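Phosphate-binding protein (Unidentified prokaryotic organism, PDB 3W9V) binds inorganic phosphate as a secreted, PstS-family member of the periplasmic-binding-protein superfamily and associates with human PON1. Local coordinates at residues Lys228-Val232 / Glu243-Pro247; Leu9-Leu13 / Ala333-Phe339. The protein carries 1 engineered substitution. All blocks are in the same frame, centred on the assembly; numbering follows the deposited sequence.

Interaction 1 of 2, residues Lys228-Val232 / Glu243-Pro247; sequences KVARV and EGKSP
Arg231 lays its aliphatic stem along the backbone of Gly244 and Lys245. Arg231 CB lies 3.5 Å from Lys245 O, and Arg231 CD lies 3.8 Å from Gly244 O. The chain, extended from CG to NE, carries the guanidinium out to Glu243. The two side chains run side by side and point the same way. Their charged planes are 23° apart. Arg231 NH1 and Glu243 OE1 form a long salt bridge of 3.9 Å. The oxygen sits well out of the guanidinium plane, and no N-H points at it. Cutting Arg231 back to an alanine is likely to leave Glu243 without this opposite charge and the Gly244-Lys245 backbone without its aliphatic cover.

Beneath the arginine the backbones pair. Val232 and Lys245 make a single antiparallel bridge of the hydrogen-bonded kind. Val232 N gives to Lys245 O at 3.0 Å, with an N-H...O angle of 159°. Lys245 N returns a bond of equal length to Val232 O, from above that carbonyl plane. Arg231 CA adds a CA-H...O contact of 3.2 Å to Lys245 O. Gly244 CA lies 3.3 Å from Val232 O, a close approach that brings the backbones together.

At the other end Val229 meets the ring of Pro247. With CG1 placed anti to the backbone N (chi1 177°), Val229 CG1 reaches Pro247 CG at 3.6 Å. Asp106, on the neighbouring strand 106-107, accepts from Gly244 N. Ser246 OG bonds to Asp224 and to Ala248 N.

The bridge ties the start of strand 231-237 to the loop that follows strand 240-242, extending the pairing of that hairpin. Its chemistry implies that backbone bonds fix the register, while the outer charge pair adds only a loose, undirected attraction.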
loop_
_atom_site.group_PDB
_atom_site.type_symbol
_atom_site.label_atom_id
_atom_site.label_comp_id
_atom_site.label_asym_id
_atom_site.label_seq_id
_atom_site.Cartn_x
_atom_site.Cartn_y
_atom_site.Cartn_z
ATOM N N LYS A 228 -13.555 -8.184 15.644
ATOM C CA LYS A 228 -12.203 -8.597 15.255
ATOM C C LYS A 228 -11.461 -7.572 14.393
ATOM O O LYS A 228 -10.229 -7.497 14.424
ATOM C CB LYS A 228 -12.247 -9.933 14.507
ATOM C CG LYS A 228 -12.730 -11.093 15.355
ATOM C CD LYS A 228 -12.826 -12.366 14.528
ATOM C CE LYS A 228 -13.346 -13.533 15.357
ATOM N NZ LYS A 228 -12.402 -13.907 16.444
ATOM N N VAL A 229 -12.212 -6.813 13.604
ATOM C CA VAL A 229 -11.642 -5.805 12.718
ATOM C C VAL A 229 -12.422 -4.527 12.970
ATOM O O VAL A 229 -13.636 -4.488 12.769
ATOM C CB VAL A 229 -11.729 -6.231 11.232
ATOM C CG1 VAL A 229 -11.203 -5.130 10.331
ATOM C CG2 VAL A 229 -10.942 -7.516 10.994
ATOM N N ALA A 230 -11.740 -3.493 13.445
ATOM C CA ALA A 230 -12.443 -2.297 13.890
ATOM C C ALA A 230 -13.108 -1.532 12.756
ATOM O O ALA A 230 -12.552 -1.393 11.666
ATOM C CB ALA A 230 -11.493 -1.379 14.647
ATOM N N ARG A 231 -14.307 -1.024 13.017
ATOM C CA ARG A 231 -14.846 0.024 12.173
ATOM C C ARG A 231 -14.078 1.297 12.514
ATOM O O ARG A 231 -13.562 1.438 13.625
ATOM C CB ARG A 231 -16.343 0.212 12.418
ATOM C CG ARG A 231 -17.185 -0.989 12.020
ATOM C CD ARG A 231 -18.609 -0.869 12.539
ATOM N NE ARG A 231 -19.392 -2.063 12.232
ATOM C CZ ARG A 231 -20.574 -2.339 12.773
ATOM N NH1 ARG A 231 -21.114 -1.507 13.655
ATOM N NH2 ARG A 231 -21.216 -3.449 12.435
ATOM N N VAL A 232 -13.959 2.199 11.549
ATOM C CA VAL A 232 -13.318 3.485 11.794
ATOM C C VAL A 232 -14.195 4.590 11.222
ATOM O O VAL A 232 -14.711 4.469 10.115
ATOM C CB VAL A 232 -11.901 3.573 11.164
ATOM C CG1 VAL A 232 -11.256 4.913 11.501
ATOM C CG2 VAL A 232 -11.013 2.438 11.652
ATOM N N GLU A 243 -22.052 6.049 12.661
ATOM C CA GLU A 243 -21.188 4.897 12.871
ATOM C C GLU A 243 -20.040 4.916 11.876
ATOM O O GLU A 243 -20.174 5.419 10.761
ATOM C CB GLU A 243 -21.976 3.593 12.729
ATOM C CG GLU A 243 -23.073 3.408 13.770
ATOM C CD GLU A 243 -23.779 2.071 13.649
ATOM O OE1 GLU A 243 -23.547 1.358 12.650
ATOM O OE2 GLU A 243 -24.568 1.732 14.555
ATOM N N GLY A 244 -18.902 4.376 12.294
ATOM C CA GLY A 244 -17.789 4.167 11.388
ATOM C C GLY A 244 -18.087 3.040 10.415
ATOM O O GLY A 244 -19.114 2.364 10.518
ATOM N N LYS A 245 -17.174 2.831 9.472
ATOM C CA LYS A 245 -17.330 1.803 8.452
ATOM C C LYS A 245 -16.258 0.736 8.590
ATOM O O LYS A 245 -15.188 0.976 9.150
ATOM C CB LYS A 245 -17.233 2.422 7.055
ATOM C CG LYS A 245 -18.309 3.446 6.739
ATOM C CD LYS A 245 -19.690 2.809 6.723
ATOM C CE LYS A 245 -20.736 3.782 6.200
ATOM N NZ LYS A 245 -20.717 5.068 6.953
ATOM N N SER A 246 -16.545 -0.447 8.063
ATOM C CA SER A 246 -15.548 -1.501 7.971
ATOM C C SER A 246 -14.569 -1.152 6.856
ATOM O O SER A 246 -14.875 -0.332 5.997
ATOM C CB SER A 246 -16.226 -2.820 7.633
ATOM O OG SER A 246 -16.517 -2.863 6.246
ATOM N N PRO A 247 -13.384 -1.785 6.858
ATOM C CA PRO A 247 -12.409 -1.530 5.791
ATOM C C PRO A 247 -12.665 -2.353 4.526
ATOM O O PRO A 247 -11.759 -2.503 3.701
ATOM C CB PRO A 247 -11.086 -1.948 6.432
ATOM C CG PRO A 247 -11.472 -3.027 7.376
ATOM C CD PRO A 247 -12.827 -2.639 7.919
#

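Interaction 2 of 2, residues Leu9-Leu13 / Ala333-Phe339; sequences LPQKL and AIEANAF. With PO4 (phosphate ion), chain C.
Leu13 is the main bump on the helix that starts at residue 11, and it fits a hollow made by Ala333, Ile334 and Phe339. Its CG stands anti to the backbone N (chi1 172°), which swings the branched end toward helix 331-336, and its two methyls then touch different atoms. Leu13 CD1 rests over the helix backbone, 3.6 Å from Ala333 O. Leu13 CD2 touches both Ile334 CG1 and Phe339 CD2, at 4.1 Å each.

Phe339 is the bump from the other side. Its ring wedges between Leu13 and the Leu9-Pro10 turn. Its leading atom, Phe339 CZ, comes within 3.3 Å of Leu9 O, which lies at the ring edge, near its plane. The Leu9 side chain crosses the ring obliquely, and Leu9 CD2 touches Phe339 CE1 at 3.7 Å. Pro10 lies against the CE2 side. Asn337 O lies over one face of the ring, offset toward the rim.

The ring is placed by a Schellman motif that ends helix 331-336. Ala338, with positive phi, is its C-prime residue, and Phe339 N bonds back to Ile334 O. Asn337 turns its amide to the first turn of the other helix, where Asn337 ND2 lies 3.7 Å from Lys12 CB. Asn337 ND2 bonds to the Asp214 carboxylate and Lys12 NZ to the Asp214 backbone oxygen. Val89 of strand 83-92 closes on Leu13, Ile334 and Phe339.

Leu9 N gives a nearly straight bond (168°) to O4 of the phosphate, 3.0 Å away. Thr8, Ser32, Arg140, Ser144, Gly145 and Thr146 also bind this ion. The contact thus backs the phosphate site of a periplasmic-type binding protein. Its chemistry implies a division of work: apolar packing on Phe339 probably helps to place Leu9, whose backbone N-H faces the anion.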
loop_
_atom_site.group_PDB
_atom_site.type_symbol
_atom_site.label_atom_id
_atom_site.label_comp_id
_atom_site.label_asym_id
_atom_site.label_seq_id
_atom_site.Cartn_x
_atom_site.Cartn_y
_atom_site.Cartn_z
ATOM N N LEU A 9 1.879 -6.148 1.398
ATOM C CA LEU A 9 0.456 -5.828 1.408
ATOM C C LEU A 9 -0.342 -6.525 0.280
ATOM O O LEU A 9 -1.394 -7.100 0.556
ATOM C CB LEU A 9 0.229 -4.305 1.465
ATOM C CG LEU A 9 -1.194 -3.776 1.273
ATOM C CD1 LEU A 9 -1.402 -2.535 2.113
ATOM C CD2 LEU A 9 -1.469 -3.474 -0.197
ATOM N N PRO A 10 0.174 -6.525 -0.974
ATOM C CA PRO A 10 -0.547 -7.171 -2.078
ATOM C C PRO A 10 0.051 -8.519 -2.489
ATOM O O PRO A 10 -0.268 -9.025 -3.572
ATOM C CB PRO A 10 -0.340 -6.177 -3.215
ATOM C CG PRO A 10 1.082 -5.708 -2.988
ATOM C CD PRO A 10 1.275 -5.682 -1.487
ATOM N N GLN A 11 0.912 -9.106 -1.665
ATOM C CA GLN A 11 1.616 -10.306 -2.099
ATOM C C GLN A 11 0.694 -11.479 -2.431
ATOM O O GLN A 11 0.967 -12.229 -3.361
ATOM C CB GLN A 11 2.696 -10.716 -1.096
ATOM C CG GLN A 11 2.220 -11.448 0.132
ATOM C CD GLN A 11 3.384 -11.924 0.983
ATOM O OE1 GLN A 11 4.391 -11.228 1.121
ATOM N NE2 GLN A 11 3.257 -13.118 1.546
ATOM N N LYS A 12 -0.399 -11.640 -1.697
ATOM C CA LYS A 12 -1.291 -12.757 -1.982
ATOM C C LYS A 12 -2.055 -12.541 -3.286
ATOM O O LYS A 12 -2.403 -13.501 -3.975
ATOM C CB LYS A 12 -2.225 -13.026 -0.808
ATOM C CG LYS A 12 -1.461 -13.403 0.451
ATOM C CD LYS A 12 -2.351 -13.983 1.531
ATOM C CE LYS A 12 -3.245 -12.920 2.118
ATOM N NZ LYS A 12 -4.174 -13.491 3.130
ATOM N N LEU A 13 -2.297 -11.282 -3.637
ATOM C CA LEU A 13 -2.851 -10.984 -4.946
ATOM C C LEU A 13 -1.881 -11.404 -6.053
ATOM O O LEU A 13 -2.263 -12.124 -6.980
ATOM C CB LEU A 13 -3.211 -9.500 -5.063
ATOM C CG LEU A 13 -3.621 -9.027 -6.461
ATOM C CD1 LEU A 13 -4.904 -9.695 -6.951
ATOM C CD2 LEU A 13 -3.753 -7.508 -6.488
ATOM N N ALA A 333 -9.954 -10.798 -9.538
ATOM C CA ALA A 333 -8.951 -11.255 -8.580
ATOM C C ALA A 333 -8.604 -10.166 -7.568
ATOM O O ALA A 333 -8.429 -10.450 -6.382
ATOM C CB ALA A 333 -7.702 -11.736 -9.296
ATOM N N ILE A 334 -8.508 -8.931 -8.048
ATOM C CA ILE A 334 -8.237 -7.790 -7.185
ATOM C C ILE A 334 -9.306 -7.680 -6.100
ATOM O O ILE A 334 -8.987 -7.542 -4.913
ATOM C CB ILE A 334 -8.154 -6.502 -8.029
ATOM C CG1 ILE A 334 -6.891 -6.537 -8.897
ATOM C CG2 ILE A 334 -8.208 -5.258 -7.155
ATOM C CD1 ILE A 334 -6.861 -5.509 -10.004
ATOM N N GLU A 335 -10.569 -7.760 -6.502
ATOM C CA GLU A 335 -11.667 -7.694 -5.546
ATOM C C GLU A 335 -11.682 -8.886 -4.591
ATOM O O GLU A 335 -11.984 -8.733 -3.403
ATOM C CB GLU A 335 -13.006 -7.577 -6.273
ATOM C CG GLU A 335 -13.132 -6.281 -7.050
ATOM C CD GLU A 335 -14.481 -6.108 -7.713
ATOM O OE1 GLU A 335 -15.220 -7.106 -7.837
ATOM O OE2 GLU A 335 -14.800 -4.967 -8.110
ATOM N N ALA A 336 -11.353 -10.070 -5.102
ATOM C CA ALA A 336 -11.387 -11.273 -4.281
ATOM C C ALA A 336 -10.344 -11.209 -3.166
ATOM O O ALA A 336 -10.486 -11.872 -2.134
ATOM C CB ALA A 336 -11.189 -12.509 -5.138
ATOM N N ASN A 337 -9.304 -10.405 -3.373
ATOM C CA ASN A 337 -8.262 -10.243 -2.370
ATOM C C ASN A 337 -8.355 -8.929 -1.591
ATOM O O ASN A 337 -7.351 -8.429 -1.075
ATOM C CB ASN A 337 -6.877 -10.445 -2.981
ATOM C CG ASN A 337 -6.535 -11.908 -3.134
ATOM O OD1 ASN A 337 -7.319 -12.695 -3.681
ATOM N ND2 ASN A 337 -5.385 -12.297 -2.616
ATOM N N ALA A 338 -9.574 -8.403 -1.511
ATOM C CA ALA A 338 -9.931 -7.290 -0.625
ATOM C C ALA A 338 -9.447 -5.923 -1.086
ATOM O O ALA A 338 -9.392 -4.991 -0.289
ATOM C CB ALA A 338 -9.484 -7.559 0.825
ATOM N N PHE A 339 -9.124 -5.797 -2.369
ATOM C CA PHE A 339 -8.632 -4.539 -2.917
ATOM C C PHE A 339 -9.649 -3.896 -3.854
ATOM O O PHE A 339 -10.683 -4.487 -4.183
ATOM C CB PHE A 339 -7.283 -4.750 -3.608
ATOM C CG PHE A 339 -6.214 -5.268 -2.687
ATOM C CD1 PHE A 339 -5.818 -4.531 -1.581
ATOM C CD2 PHE A 339 -5.596 -6.482 -2.929
ATOM C CE1 PHE A 339 -4.834 -5.004 -0.731
ATOM C CE2 PHE A 339 -4.607 -6.954 -2.089
ATOM C CZ PHE A 339 -4.230 -6.213 -0.987
HETATM P P PO4 C . 4.609 -3.592 2.812
HETATM O O1 PO4 C . 5.127 -4.995 3.080
HETATM O O2 PO4 C . 3.963 -3.002 4.059
HETATM O O3 PO4 C . 5.729 -2.684 2.319
HETATM O O4 PO4 C . 3.550 -3.723 1.724
#

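Both contacts are largely buried, but interaction 2 lies nearer the middle of the fold, its centre about 11 Å from the centre of the chain, against about 19 Å for interaction 1. They share no helix or strand. Interaction 1 joins pieces close in sequence, beside a hairpin, and relies on paired backbones with a charged, more exposed margin. Interaction 2 brings residues near the N-terminus to a helix end more than 300 residues later, and relies on interlocking apolar side chains. It also touches the bound phosphate. Interaction 1 is nested within the chain loop that interaction 2 closes. Their nearest atoms are about 5 Å apart, without touching.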